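Local coordinates for profilin I (Acanthamoeba castellanii, PDB 1ACF), which binds monomeric actin, inhibiting or promoting its polymerization according to concentration and so shaping the cytoskeleton, and also binds PIP2, at residues A19-L24 / A94-V99. Sequence-based numbering, arbitrary orientation.
Sequences AAILGL and AILVGV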
ATOM      1  N   ALA A  19      -1.105   1.577   7.765  1.00  3.88           N
ATOM      2  CA  ALA A  19      -0.115   0.905   6.824  1.00  5.74           C
ATOM      3  C   ALA A  19      -0.041  -0.582   7.083  1.00  3.85           C
ATOM      4  O   ALA A  19      -0.235  -1.145   8.180  1.00  2.95           O
ATOM      5  CB  ALA A  19       1.235   1.591   6.940  1.00  2.00           C
ATOM      6  N   ALA A  20       0.212  -1.326   6.032  1.00  7.30           N
ATOM      7  CA  ALA A  20       0.381  -2.796   6.154  1.00  5.90           C
ATOM      8  C   ALA A  20       1.564  -3.171   5.230  1.00  8.50           C
ATOM      9  O   ALA A  20       1.889  -2.355   4.355  1.00  7.90           O
ATOM     10  CB  ALA A  20      -0.849  -3.584   5.806  1.00  8.06           C
ATOM     11  N   ILE A  21       2.132  -4.332   5.506  1.00  6.80           N
ATOM     12  CA  ILE A  21       3.218  -4.886   4.691  1.00  7.29           C
ATOM     13  C   ILE A  21       2.806  -6.304   4.303  1.00  4.07           C
ATOM     14  O   ILE A  21       2.556  -7.132   5.210  1.00  3.88           O
ATOM     15  CB  ILE A  21       4.652  -4.858   5.274  1.00  6.35           C
ATOM     16  CG1 ILE A  21       5.330  -3.478   5.226  1.00  2.42           C
ATOM     17  CG2 ILE A  21       5.495  -5.875   4.432  1.00 11.37           C
ATOM     18  CD1 ILE A  21       6.633  -3.472   6.096  1.00  2.07           C
ATOM     19  N   LEU A  22       2.657  -6.472   2.990  1.00  2.56           N
ATOM     20  CA  LEU A  22       2.284  -7.824   2.531  1.00  5.91           C
ATOM     21  C   LEU A  22       3.390  -8.607   1.791  1.00  7.02           C
ATOM     22  O   LEU A  22       4.378  -8.093   1.267  1.00  9.72           O
ATOM     23  CB  LEU A  22       1.128  -7.690   1.540  1.00  6.23           C
ATOM     24  CG  LEU A  22      -0.283  -7.336   1.847  1.00  6.97           C
ATOM     25  CD1 LEU A  22      -0.395  -6.301   2.927  1.00  8.17           C
ATOM     26  CD2 LEU A  22      -0.869  -6.903   0.508  1.00 11.28           C
ATOM     27  N   GLY A  23       3.075  -9.880   1.669  1.00  6.95           N
ATOM     28  CA  GLY A  23       3.806 -10.899   0.932  1.00  9.35           C
ATOM     29  C   GLY A  23       3.147 -10.935  -0.476  1.00 11.77           C
ATOM     30  O   GLY A  23       2.009 -10.551  -0.673  1.00  9.50           O
ATOM     31  N   LEU A  24       3.928 -11.426  -1.438  1.00 14.40           N
ATOM     32  CA  LEU A  24       3.503 -11.558  -2.844  1.00 11.10           C
ATOM     33  C   LEU A  24       2.444 -12.620  -2.949  1.00  9.29           C
ATOM     34  O   LEU A  24       1.791 -12.694  -4.028  1.00 14.12           O
ATOM     35  CB  LEU A  24       4.749 -11.664  -3.750  1.00 10.52           C
ATOM     36  CG  LEU A  24       5.653 -10.463  -3.933  1.00  8.31           C
ATOM     37  CD1 LEU A  24       6.731 -10.748  -4.995  1.00  7.28           C
ATOM     38  CD2 LEU A  24       4.856  -9.262  -4.417  1.00  9.02           C
ATOM     39  N   ALA A  94       7.834  -8.099  -1.289  1.00  7.03           N
ATOM     40  CA  ALA A  94       6.714  -7.618  -0.472  1.00  8.73           C
ATOM     41  C   ALA A  94       5.999  -6.456  -1.122  1.00  7.95           C
ATOM     42  O   ALA A  94       6.470  -5.909  -2.134  1.00  7.98           O
ATOM     43  CB  ALA A  94       7.310  -7.060   0.869  1.00  2.00           C
ATOM     44  N   ILE A  95       4.863  -6.162  -0.470  1.00  8.78           N
ATOM     45  CA  ILE A  95       4.055  -5.012  -0.918  1.00  8.13           C
ATOM     46  C   ILE A  95       3.754  -4.090   0.290  1.00  3.72           C
ATOM     47  O   ILE A  95       3.264  -4.590   1.280  1.00  2.00           O
ATOM     48  CB  ILE A  95       2.709  -5.372  -1.599  1.00  6.56           C
ATOM     49  CG1 ILE A  95       2.923  -6.424  -2.718  1.00  8.45           C
ATOM     50  CG2 ILE A  95       2.180  -4.009  -2.196  1.00  5.39           C
ATOM     51  CD1 ILE A  95       1.644  -7.258  -3.077  1.00  3.47           C
ATOM     52  N   LEU A  96       4.069  -2.840   0.060  1.00  3.25           N
ATOM     53  CA  LEU A  96       3.844  -1.764   1.022  1.00  7.30           C
ATOM     54  C   LEU A  96       2.485  -1.102   0.691  1.00  7.68           C
ATOM     55  O   LEU A  96       2.266  -0.829  -0.488  1.00  9.56           O
ATOM     56  CB  LEU A  96       4.895  -0.668   1.085  1.00  4.69           C
ATOM     57  CG  LEU A  96       6.323  -0.990   1.278  1.00  6.51           C
ATOM     58  CD1 LEU A  96       7.214   0.207   1.482  1.00  5.06           C
ATOM     59  CD2 LEU A  96       6.420  -1.929   2.503  1.00 12.43           C
ATOM     60  N   VAL A  97       1.707  -0.933   1.775  1.00 10.92           N
ATOM     61  CA  VAL A  97       0.407  -0.236   1.669  1.00  9.83           C
ATOM     62  C   VAL A  97       0.387   0.940   2.677  1.00  7.21           C
ATOM     63  O   VAL A  97       0.480   0.681   3.891  1.00  8.35           O
ATOM     64  CB  VAL A  97      -0.823  -1.118   1.872  1.00 12.71           C
ATOM     65  CG1 VAL A  97      -2.061  -0.232   1.519  1.00 15.38           C
ATOM     66  CG2 VAL A  97      -0.868  -2.419   1.114  1.00  9.30           C
ATOM     67  N   GLY A  98       0.253   2.104   2.154  1.00  4.58           N
ATOM     68  CA  GLY A  98       0.185   3.353   2.933  1.00  5.54           C
ATOM     69  C   GLY A  98      -1.111   4.113   2.617  1.00  4.28           C
ATOM     70  O   GLY A  98      -1.217   4.846   1.606  1.00  2.01           O
ATOM     71  N   VAL A  99      -2.087   3.956   3.542  1.00  5.26           N
ATOM     72  CA  VAL A  99      -3.397   4.652   3.377  1.00  8.68           C
ATOM     73  C   VAL A  99      -3.343   6.102   3.906  1.00  7.02           C
ATOM     74  O   VAL A  99      -2.737   6.310   4.991  1.00  7.25           O
ATOM     75  CB  VAL A  99      -4.488   3.853   4.113  1.00  9.51           C
ATOM     76  CG1 VAL A  99      -5.794   4.659   4.204  1.00 14.03           C
ATOM     77  CG2 VAL A  99      -4.790   2.497   3.562  1.00  6.39           C
TER
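The flat groups are the peptide units of two antiparallel strands, linked by four backbone hydrogen bonds, three of them with the donor in the carbonyl plane. One face of this sheet carries Ala19, Ile21, Ala94 and Leu96; the other carries Ala20, Leu22, Ile95 and Val97. Two hydrogen-bonded pairs hold the register. Ala20 N gives to Val97 O at 2.9 Å, and Val97 N returns to Ala20 O at 3.0 Å. Leu22 N reaches Ile95 O at 2.6 Å, nearly straight (170°). Ile95 N donates back to Leu22 O at 2.6 Å, from above the carbonyl plane. Between the pairs, Ile21 and Leu96 run alongside each other, Ile21 CG1 and Leu96 CG both anti to their carbonyl carbons (chi1 -76° and -53°). Their contact is tight, with Ile21 CG1 3.3 Å from Leu96 CD2. On the other face, Leu22 CB packs 4.2 Å from Ile95 CB. Leu24 is turned roughly perpendicular to Ile95, its CD2 3.8 Å from Ile95 CG1. The pair lies inside the antiparallel profilin sheet, flanked by strands 28-31 and 84-90. Ile21 packs against Trp2 and Tyr5 of helix 2-11 and Leu96 against helix 106-121, so both terminal helices pack on their shared face.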